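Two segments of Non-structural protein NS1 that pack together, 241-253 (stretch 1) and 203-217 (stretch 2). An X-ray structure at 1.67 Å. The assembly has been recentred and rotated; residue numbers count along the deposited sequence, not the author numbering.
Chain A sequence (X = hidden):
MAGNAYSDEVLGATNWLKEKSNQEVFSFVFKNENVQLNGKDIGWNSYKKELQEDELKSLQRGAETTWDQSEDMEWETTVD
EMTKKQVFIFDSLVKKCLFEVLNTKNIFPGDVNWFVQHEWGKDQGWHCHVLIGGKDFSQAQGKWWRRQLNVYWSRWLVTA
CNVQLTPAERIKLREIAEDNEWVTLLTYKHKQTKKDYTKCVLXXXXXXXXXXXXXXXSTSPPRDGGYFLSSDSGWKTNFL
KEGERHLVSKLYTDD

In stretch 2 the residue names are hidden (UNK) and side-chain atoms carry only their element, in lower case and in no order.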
ATOM      1  N   LYS A 241      16.331   7.089  -1.117  1.00 23.61           N
ATOM      2  CA  LYS A 241      16.144   7.743  -2.408  1.00 26.63           C
ATOM      3  C   LYS A 241      16.212   6.680  -3.507  1.00 24.47           C
ATOM      4  O   LYS A 241      16.697   5.579  -3.249  1.00 24.18           O
ATOM      5  CB  LYS A 241      17.209   8.818  -2.613  1.00 30.47           C
ATOM      6  CG  LYS A 241      17.203   9.890  -1.517  1.00 31.94           C
ATOM      7  CD  LYS A 241      18.418  10.810  -1.600  1.00 39.70           C
ATOM      8  CE  LYS A 241      18.203  12.051  -0.736  1.00 46.69           C
ATOM      9  NZ  LYS A 241      17.734  11.702   0.632  1.00 41.12           N
ATOM     10  N   GLU A 242      15.741   6.998  -4.718  1.00 28.42           N
ATOM     11  CA  GLU A 242      15.683   5.982  -5.780  1.00 25.64           C
ATOM     12  C   GLU A 242      17.050   5.354  -6.033  1.00 28.24           C
ATOM     13  O   GLU A 242      17.159   4.144  -6.179  1.00 25.98           O
ATOM     14  CB  GLU A 242      15.145   6.530  -7.113  1.00 28.89           C
ATOM     15  CG  GLU A 242      14.900   5.369  -8.108  1.00 28.82           C
ATOM     16  CD  GLU A 242      14.564   5.753  -9.547  1.00 30.38           C
ATOM     17  OE1 GLU A 242      13.951   6.813  -9.791  1.00 27.36           O
ATOM     18  OE2 GLU A 242      14.915   4.952 -10.453  1.00 32.41           O
ATOM     19  N   GLY A 243      18.089   6.181  -6.068  1.00 29.89           N
ATOM     20  CA  GLY A 243      19.432   5.681  -6.304  1.00 27.04           C
ATOM     21  C   GLY A 243      19.868   4.697  -5.240  1.00 24.41           C
ATOM     22  O   GLY A 243      20.520   3.704  -5.534  1.00 27.30           O
ATOM     23  N   GLU A 244      19.479   4.962  -3.998  1.00 25.19           N
ATOM     24  CA  GLU A 244      19.854   4.108  -2.880  1.00 21.61           C
ATOM     25  C   GLU A 244      19.100   2.780  -2.933  1.00 21.89           C
ATOM     26  O   GLU A 244      19.614   1.744  -2.522  1.00 24.81           O
ATOM     27  CB  GLU A 244      19.590   4.824  -1.547  1.00 26.19           C
ATOM     28  CG  GLU A 244      20.460   6.075  -1.363  1.00 29.18           C
ATOM     29  CD  GLU A 244      20.126   6.873  -0.109  1.00 34.16           C
ATOM     30  OE1 GLU A 244      18.932   7.156   0.138  1.00 29.54           O
ATOM     31  OE2 GLU A 244      21.070   7.230   0.630  1.00 33.48           O
ATOM     32  N   ARG A 245      17.863   2.831  -3.415  1.00 24.53           N
ATOM     33  CA  ARG A 245      17.058   1.627  -3.546  1.00 21.89           C
ATOM     34  C   ARG A 245      17.690   0.680  -4.572  1.00 23.42           C
ATOM     35  O   ARG A 245      17.759  -0.530  -4.359  1.00 23.92           O
ATOM     36  CB  ARG A 245      15.623   1.997  -3.946  1.00 21.18           C
ATOM     37  CG  ARG A 245      14.829   2.685  -2.817  1.00 20.47           C
ATOM     38  CD  ARG A 245      13.647   3.478  -3.370  1.00 19.90           C
ATOM     39  NE  ARG A 245      12.732   2.631  -4.136  1.00 21.06           N
ATOM     40  CZ  ARG A 245      11.582   2.156  -3.673  1.00 19.43           C
ATOM     41  NH1 ARG A 245      11.192   2.428  -2.424  1.00 19.50           N
ATOM     42  NH2 ARG A 245      10.828   1.389  -4.456  1.00 19.08           N
ATOM     43  N   HIS A 246      18.162   1.236  -5.682  1.00 25.15           N
ATOM     44  CA  HIS A 246      18.840   0.418  -6.690  1.00 23.94           C
ATOM     45  C   HIS A 246      20.156  -0.139  -6.154  1.00 26.20           C
ATOM     46  O   HIS A 246      20.520  -1.273  -6.461  1.00 25.86           O
ATOM     47  CB  HIS A 246      19.070   1.232  -7.963  1.00 25.08           C
ATOM     48  CG  HIS A 246      17.803   1.662  -8.633  1.00 25.88           C
ATOM     49  ND1 HIS A 246      16.713   0.833  -8.753  1.00 28.75           N
ATOM     50  CD2 HIS A 246      17.443   2.844  -9.189  1.00 28.61           C
ATOM     51  CE1 HIS A 246      15.736   1.479  -9.373  1.00 26.17           C
ATOM     52  NE2 HIS A 246      16.157   2.698  -9.646  1.00 28.56           N
ATOM     53  N   LEU A 247      20.870   0.639  -5.342  1.00 24.41           N
ATOM     54  CA  LEU A 247      22.044   0.097  -4.658  1.00 27.20           C
ATOM     55  C   LEU A 247      21.688  -1.087  -3.749  1.00 28.27           C
ATOM     56  O   LEU A 247      22.416  -2.076  -3.701  1.00 27.06           O
ATOM     57  CB  LEU A 247      22.752   1.170  -3.831  1.00 26.97           C
ATOM     58  CG  LEU A 247      23.588   2.241  -4.523  1.00 34.70           C
ATOM     59  CD1 LEU A 247      24.292   3.076  -3.460  1.00 38.46           C
ATOM     60  CD2 LEU A 247      24.592   1.612  -5.466  1.00 37.25           C
ATOM     61  N   VAL A 248      20.579  -0.996  -3.020  1.00 22.77           N
ATOM     62  CA  VAL A 248      20.134  -2.131  -2.214  1.00 23.44           C
ATOM     63  C   VAL A 248      19.922  -3.405  -3.046  1.00 24.59           C
ATOM     64  O   VAL A 248      20.345  -4.485  -2.648  1.00 24.15           O
ATOM     65  CB  VAL A 248      18.826  -1.795  -1.453  1.00 24.14           C
ATOM     66  CG1 VAL A 248      18.271  -3.052  -0.781  1.00 24.38           C
ATOM     67  CG2 VAL A 248      19.103  -0.715  -0.424  1.00 25.18           C
ATOM     68  N   SER A 249      19.262  -3.278  -4.192  1.00 22.91           N
ATOM     69  CA  SER A 249      19.058  -4.417  -5.083  1.00 23.06           C
ATOM     70  C   SER A 249      20.391  -5.006  -5.504  1.00 27.12           C
ATOM     71  O   SER A 249      20.565  -6.222  -5.499  1.00 28.17           O
ATOM     72  CB  SER A 249      18.259  -4.012  -6.318  1.00 26.12           C
ATOM     73  OG  SER A 249      16.972  -3.551  -5.940  1.00 26.08           O
ATOM     74  N   LYS A 250      21.326  -4.128  -5.847  1.00 25.49           N
ATOM     75  CA  LYS A 250      22.646  -4.546  -6.331  1.00 30.58           C
ATOM     76  C   LYS A 250      23.405  -5.316  -5.250  1.00 31.98           C
ATOM     77  O   LYS A 250      23.979  -6.382  -5.514  1.00 32.89           O
ATOM     78  CB  LYS A 250      23.444  -3.323  -6.797  1.00 29.84           C
ATOM     79  CG  LYS A 250      24.853  -3.631  -7.292  1.00 38.26           C
ATOM     80  CD  LYS A 250      25.616  -2.335  -7.570  1.00 42.77           C
ATOM     81  CE  LYS A 250      27.033  -2.614  -8.045  1.00 51.69           C
ATOM     82  NZ  LYS A 250      27.036  -3.386  -9.319  1.00 58.93           N
ATOM     83  N   LEU A 251      23.386  -4.793  -4.026  1.00 26.56           N
ATOM     84  CA  LEU A 251      24.061  -5.442  -2.908  1.00 27.00           C
ATOM     85  C   LEU A 251      23.369  -6.739  -2.491  1.00 30.87           C
ATOM     86  O   LEU A 251      24.000  -7.669  -1.992  1.00 28.68           O
ATOM     87  CB  LEU A 251      24.145  -4.494  -1.709  1.00 29.55           C
ATOM     88  CG  LEU A 251      25.105  -3.315  -1.868  1.00 38.03           C
ATOM     89  CD1 LEU A 251      25.044  -2.389  -0.658  1.00 39.80           C
ATOM     90  CD2 LEU A 251      26.520  -3.822  -2.078  1.00 41.55           C
ATOM     91  N   TYR A 252      22.059  -6.793  -2.689  1.00 29.73           N
ATOM     92  CA  TYR A 252      21.266  -7.925  -2.227  1.00 25.39           C
ATOM     93  C   TYR A 252      21.630  -9.158  -3.038  1.00 29.80           C
ATOM     94  O   TYR A 252      21.582 -10.274  -2.536  1.00 28.76           O
ATOM     95  CB  TYR A 252      19.780  -7.599  -2.359  1.00 25.17           C
ATOM     96  CG  TYR A 252      18.786  -8.622  -1.835  1.00 25.81           C
ATOM     97  CD1 TYR A 252      18.345  -9.669  -2.636  1.00 28.78           C
ATOM     98  CD2 TYR A 252      18.229  -8.489  -0.569  1.00 25.06           C
ATOM     99  CE1 TYR A 252      17.410 -10.585  -2.174  1.00 25.52           C
ATOM    100  CE2 TYR A 252      17.295  -9.395  -0.103  1.00 23.17           C
ATOM    101  CZ  TYR A 252      16.885 -10.435  -0.910  1.00 24.43           C
ATOM    102  OH  TYR A 252      15.951 -11.325  -0.444  1.00 24.13           O
ATOM    103  N   THR A 253      21.989  -8.923  -4.294  1.00 30.38           N
ATOM    104  CA  THR A 253      22.393  -9.980  -5.217  1.00 35.13           C
ATOM    105  C   THR A 253      23.828 -10.420  -4.932  1.00 38.08           C
ATOM    106  O   THR A 253      24.144 -10.871  -3.827  1.00 44.70           O
ATOM    107  CB  THR A 253      22.300  -9.521  -6.689  1.00 41.43           C
ATOM    108  OG1 THR A 253      21.140  -8.707  -6.878  1.00 37.53           O
ATOM    109  CG2 THR A 253      22.238 -10.718  -7.631  1.00 40.21           C
ATOM    110  N   UNK A 203       9.181 -12.570   0.788  1.00 21.52           N
ATOM    111  CA  UNK A 203       9.263 -11.177   1.215  1.00 21.52           C
ATOM    112  C   UNK A 203      10.506 -10.433   0.717  1.00 20.77           C
ATOM    113  O   UNK A 203      10.403  -9.510  -0.085  1.00 19.11           O
ATOM    114  c   UNK A 203       9.069  -9.751   3.320  1.00 19.83           C
ATOM    115  c   UNK A 203       9.192 -11.132   2.739  1.00 20.40           C
ATOM    116  c   UNK A 203      10.047  -7.896   4.528  1.00 19.48           C
ATOM    117  c   UNK A 203       8.833  -7.218   4.496  1.00 18.87           C
ATOM    118  c   UNK A 203       7.731  -7.811   3.893  1.00 19.29           C
ATOM    119  c   UNK A 203       7.851  -9.079   3.316  1.00 20.41           C
ATOM    120  c   UNK A 203      10.158  -9.158   3.945  1.00 20.11           C
ATOM    121  N   UNK A 204      11.682 -10.826   1.198  1.00 20.12           N
ATOM    122  CA  UNK A 204      12.906 -10.139   0.822  1.00 21.84           C
ATOM    123  C   UNK A 204      13.160 -10.152  -0.678  1.00 19.96           C
ATOM    124  O   UNK A 204      13.520  -9.132  -1.256  1.00 19.43           O
ATOM    125  N   UNK A 205      12.949 -11.298  -1.315  1.00 21.09           N
ATOM    126  CA  UNK A 205      13.230 -11.387  -2.740  1.00 17.88           C
ATOM    127  C   UNK A 205      12.335 -10.491  -3.580  1.00 17.88           C
ATOM    128  O   UNK A 205      12.812  -9.813  -4.481  1.00 20.96           O
ATOM    129  n   UNK A 205      14.070 -15.019  -2.876  1.00 26.43           N
ATOM    130  c   UNK A 205      14.230 -13.708  -2.705  1.00 26.02           C
ATOM    131  c   UNK A 205      13.119 -12.831  -3.233  1.00 22.66           C
ATOM    132  o   UNK A 205      15.220 -13.222  -2.141  1.00 22.74           O
ATOM    133  N   UNK A 206      11.038 -10.487  -3.283  1.00 20.04           N
ATOM    134  CA  UNK A 206      10.104  -9.654  -4.025  1.00 18.88           C
ATOM    135  C   UNK A 206      10.431  -8.166  -3.859  1.00 17.43           C
ATOM    136  O   UNK A 206      10.330  -7.394  -4.806  1.00 18.26           O
ATOM    137  c   UNK A 206       7.627  -9.164  -4.406  1.00 22.66           C
ATOM    138  c   UNK A 206       7.287 -11.456  -5.805  1.00 21.74           C
ATOM    139  c   UNK A 206       8.656  -9.924  -3.584  1.00 19.01           C
ATOM    140  s   UNK A 206       7.560  -9.730  -6.122  1.00 29.20           S
ATOM    141  N   UNK A 207      10.813  -7.756  -2.650  1.00 17.06           N
ATOM    142  CA  UNK A 207      11.161  -6.359  -2.454  1.00 18.29           C
ATOM    143  C   UNK A 207      12.443  -5.994  -3.238  1.00 18.40           C
ATOM    144  O   UNK A 207      12.441  -5.045  -4.026  1.00 19.24           O
ATOM    145  c   UNK A 207      11.823  -4.622  -0.752  1.00 16.82           C
ATOM    146  c   UNK A 207       9.994  -6.271   1.255  1.00 18.49           C
ATOM    147  c   UNK A 207       9.951  -6.296  -0.275  1.00 16.47           C
ATOM    148  c   UNK A 207      11.308  -6.053  -0.951  1.00 18.86           C
ATOM    149  N   UNK A 208      13.504  -6.778  -3.077  1.00 17.82           N
ATOM    150  CA  UNK A 208      14.793  -6.441  -3.672  1.00 22.15           C
ATOM    151  C   UNK A 208      14.793  -6.579  -5.193  1.00 19.38           C
ATOM    152  O   UNK A 208      15.318  -5.721  -5.907  1.00 20.96           O
ATOM    153  c   UNK A 208      15.885  -7.316  -3.077  1.00 22.72           C
ATOM    154  N   UNK A 209      14.196  -7.659  -5.685  1.00 20.42           N
ATOM    155  CA  UNK A 209      14.254  -7.963  -7.111  1.00 20.19           C
ATOM    156  C   UNK A 209      13.113  -7.360  -7.918  1.00 21.07           C
ATOM    157  O   UNK A 209      13.114  -7.438  -9.147  1.00 21.08           O
ATOM    158  o   UNK A 209      18.739 -12.142  -5.074  1.00 32.54           O
ATOM    159  c   UNK A 209      16.379 -12.027  -5.465  1.00 27.50           C
ATOM    160  c   UNK A 209      15.450 -10.184  -6.721  1.00 21.03           C
ATOM    161  c   UNK A 209      15.291 -11.365  -6.012  1.00 23.38           C
ATOM    162  c   UNK A 209      16.735  -9.667  -6.869  1.00 22.99           C
ATOM    163  c   UNK A 209      17.646 -11.490  -5.619  1.00 29.28           C
ATOM    164  c   UNK A 209      17.828 -10.314  -6.318  1.00 26.24           C
ATOM    165  c   UNK A 209      14.263  -9.477  -7.322  1.00 18.95           C
ATOM    166  N   UNK A 210      12.117  -6.772  -7.253  1.00 19.32           N
ATOM    167  CA  UNK A 210      10.998  -6.218  -7.999  1.00 19.72           C
ATOM    168  C   UNK A 210      10.568  -4.825  -7.478  1.00 17.67           C
ATOM    169  O   UNK A 210      10.665  -3.843  -8.214  1.00 18.75           O
ATOM    170  c   UNK A 210       8.708  -6.551 -10.167  1.00 22.86           C
ATOM    171  c   UNK A 210       7.472  -6.282  -8.141  1.00 21.42           C
ATOM    172  c   UNK A 210       6.492  -5.662 -10.232  1.00 27.97           C
ATOM    173  c   UNK A 210       7.646  -6.044 -10.894  1.00 25.95           C
ATOM    174  o   UNK A 210       5.423  -5.150 -10.931  1.00 31.53           O
ATOM    175  c   UNK A 210       9.807  -7.198  -7.993  1.00 19.88           C
ATOM    176  c   UNK A 210       8.639  -6.674  -8.779  1.00 22.14           C
ATOM    177  c   UNK A 210       6.401  -5.773  -8.864  1.00 26.73           C
ATOM    178  N   UNK A 211      10.086  -4.703  -6.243  1.00 18.40           N
ATOM    179  CA  UNK A 211       9.556  -3.383  -5.875  1.00 15.98           C
ATOM    180  C   UNK A 211      10.625  -2.291  -5.849  1.00 15.64           C
ATOM    181  O   UNK A 211      10.361  -1.149  -6.236  1.00 18.94           O
ATOM    182  c   UNK A 211       5.271  -4.357  -5.538  1.00 16.83           C
ATOM    183  c   UNK A 211       7.316  -5.371  -3.937  1.00 17.63           C
ATOM    184  c   UNK A 211       6.107  -6.056  -4.034  1.00 16.37           C
ATOM    185  c   UNK A 211       8.815  -3.442  -4.529  1.00 16.70           C
ATOM    186  c   UNK A 211       7.508  -4.170  -4.615  1.00 17.66           C
ATOM    187  c   UNK A 211       6.492  -3.681  -5.424  1.00 16.96           C
ATOM    188  c   UNK A 211       5.088  -5.562  -4.849  1.00 18.86           C
ATOM    189  N   UNK A 212      11.838  -2.634  -5.434  1.00 18.11           N
ATOM    190  CA  UNK A 212      12.924  -1.657  -5.417  1.00 18.67           C
ATOM    191  C   UNK A 212      13.498  -1.345  -6.814  1.00 20.45           C
ATOM    192  O   UNK A 212      14.365  -0.480  -6.955  1.00 19.55           O
ATOM    193  c   UNK A 212      12.959  -0.928  -2.542  1.00 20.09           C
ATOM    194  c   UNK A 212      14.049  -2.134  -4.481  1.00 21.63           C
ATOM    195  c   UNK A 212      14.957  -2.440  -2.127  1.00 21.24           C
ATOM    196  c   UNK A 212      13.709  -2.198  -2.989  1.00 21.51           C
ATOM    197  N   UNK A 213      13.019  -2.028  -7.850  1.00 23.17           N
ATOM    198  CA  UNK A 213      13.487  -1.722  -9.203  1.00 22.79           C
ATOM    199  C   UNK A 213      12.689  -0.626  -9.893  1.00 23.88           C
ATOM    200  O   UNK A 213      13.072  -0.183 -10.984  1.00 25.27           O
ATOM    201  c   UNK A 213      14.150  -4.149  -9.502  1.00 23.49           C
ATOM    202  o   UNK A 213      12.096  -3.303 -10.461  1.00 23.28           O
ATOM    203  c   UNK A 213      13.452  -2.962 -10.136  1.00 22.69           C
ATOM    204  N   UNK A 214      11.582  -0.187  -9.289  1.00 21.04           N
ATOM    205  CA  UNK A 214      10.698   0.773  -9.945  1.00 22.40           C
ATOM    206  C   UNK A 214      11.313   2.171 -10.028  1.00 21.42           C
ATOM    207  O   UNK A 214      12.194   2.529  -9.236  1.00 24.29           O
ATOM    208  c   UNK A 214       7.482  -2.454 -10.135  1.00 25.13           C
ATOM    209  c   UNK A 214       9.337   0.859  -9.216  1.00 23.92           C
ATOM    210  n   UNK A 214       6.039  -2.213  -9.789  1.00 24.04           N
ATOM    211  c   UNK A 214       8.289  -1.163 -10.357  1.00 27.05           C
ATOM    212  c   UNK A 214       8.603  -0.479  -9.030  1.00 24.15           C
ATOM    213  N   UNK A 215      10.839   2.958 -10.987  1.00 25.75           N
ATOM    214  CA  UNK A 215      11.257   4.354 -11.133  1.00 25.35           C
ATOM    215  C   UNK A 215      10.408   5.315 -10.290  1.00 23.63           C
ATOM    216  O   UNK A 215       9.189   5.176 -10.218  1.00 24.81           O
ATOM    217  c   UNK A 215      11.189   4.770 -12.606  1.00 30.05           C
ATOM    218  n   UNK A 215      13.093   8.013 -15.916  1.00 61.34           N
ATOM    219  c   UNK A 215      12.040   6.422 -14.314  1.00 51.92           C
ATOM    220  c   UNK A 215      11.624   6.212 -12.862  1.00 37.67           C
ATOM    221  c   UNK A 215      12.473   7.861 -14.567  1.00 55.74           C
ATOM    222  N   UNK A 216      11.057   6.292  -9.663  1.00 22.88           N
ATOM    223  CA  UNK A 216      10.379   7.251  -8.790  1.00 24.48           C
ATOM    224  C   UNK A 216       9.534   8.230  -9.589  1.00 26.78           C
ATOM    225  O   UNK A 216      10.004   8.854 -10.549  1.00 25.86           O
ATOM    226  n   UNK A 216      11.017  10.169  -4.049  1.00 34.84           N
ATOM    227  c   UNK A 216       9.817   9.681  -4.795  1.00 31.27           C
ATOM    228  c   UNK A 216      11.406   8.006  -7.933  1.00 23.86           C
ATOM    229  c   UNK A 216      10.180   8.568  -5.799  1.00 29.36           C
ATOM    230  c   UNK A 216      10.852   9.125  -7.033  1.00 28.44           C
ATOM    231  N   UNK A 217       8.276   8.357  -9.192  1.00 22.89           N
ATOM    232  CA  UNK A 217       7.395   9.360  -9.781  1.00 24.42           C
ATOM    233  C   UNK A 217       7.815  10.765  -9.347  1.00 29.60           C
ATOM    234  O   UNK A 217       7.914  11.061  -8.152  1.00 27.16           O
ATOM    235  c   UNK A 217       5.034  10.295  -9.790  1.00 27.05           C
ATOM    236  c   UNK A 217       5.447   7.785  -9.987  1.00 24.13           C
ATOM    237  c   UNK A 217       5.929   9.109  -9.386  1.00 26.57           C
ATOM    238  c   UNK A 217       4.120   7.312  -9.400  1.00 21.64           C
TER
HETATM  239  O   HOH W   1      13.037   1.899  -6.779  1.00 23.99           O
HETATM  240  O   HOH W   2      16.750  -1.847  -8.209  1.00 25.79           O
HETATM  241  O   HOH W   3      14.203   9.615  -4.536  1.00 34.36           O

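Position 203 carries one carbon and a ring of six carbons with no heteroatom, and its side chain makes no contact with stretch 1: Phe-203, buried elsewhere. Position 204 has no side-chain atoms, so it is Gly-204. Its bareness matters, because an ideal CB here would lie 2.8 Å from Tyr-252 OH, a clash.

Position 205 has two carbons, the second carrying one oxygen and one nitrogen, an amide whose oxygen meets the hydroxyl of Tyr-252: Asn-205. Its OD1 accepts a hydrogen bond from Tyr-252 OH at 2.6 Å, giving the buried phenol a partner. Position 206 is an unbranched run of two carbons, a sulfur and a carbon, pointing away: Met-206. At 207, four carbons fork at the first, one arm two carbons long, and make no contact; this is Ile-207.

Position 208 has a single carbon, set against the ring of Tyr-252: Ala-208. Its CB lies 3.4 Å from Tyr-252 CG, over the face of the ring in a CH-pi contact, and its backbone O accepts a hydrogen bond from Ser-249 OG at 2.7 Å. With the CA atoms of Ala-208 and Ser-249 only 4.9 Å apart, this is where the backbones come closest.

Position 209 shows one carbon and a six-carbon ring bearing an oxygen, packed against Tyr-252 and Thr-253: Tyr-209. The edge of Tyr-252 meets its face, with centroids 5.1 Å apart and planes at 86°. Position 210 has the same atoms but points away, as Tyr-210. Position 211, one carbon and then a ring of six carbons with no heteroatom, leads away at its end: Phe-211, whose backbone O lies 3.1 Å from Arg-245 NH2.

Position 212 has four carbons forked at the second, packed against Val-248 and the Arg-245 guanidinium: Leu-212, the residue of its stretch most covered by the partner. CD1 meets Val-248 CG1 at 3.6 Å, and CD2 lies over one face of the guanidinium, 3.6 Å from Arg-245 CZ.

Position 213 has one carbon carrying an oxygen and a carbon, pointing away: Thr-213, whose OG1 donates a hydrogen bond to Tyr-210 O at 2.7 Å, just before the type I turn. Position 214, four carbons in a row ending in nitrogen, leads away at its end: Lys-214. Position 215 repeats those atoms and points away, yet touches Glu-242: Lys-215, its CG 3.9 Å from Glu-242 OE1. Position 216, the same chain again, starts toward Glu-242 before its end leads away: Lys-216, whose backbone N donates to Glu-242 OE1 at 2.9 Å. Position 217, four carbons forked at the first with one longer arm, points away: Ile-217.

The contact works by seating Tyr-252 in a hole among Gly-204, Ala-208, Asn-205, which supplies an acceptor, and Tyr-209, which offers an aromatic face. Beyond the helix, polar groups of stretch 1 read backbone. Water 1 joins Arg-245 NE to the carbonyls of Leu-212 and Lys-214, and water 2 links Leu-212 O, His-246 ND1 and Ser-249 OG. His-246 NE2 also donates to Glu-242 OE2 at 2.7 Å.

Stretch 2 (203-217) FGNMIAYYFLTKKKI
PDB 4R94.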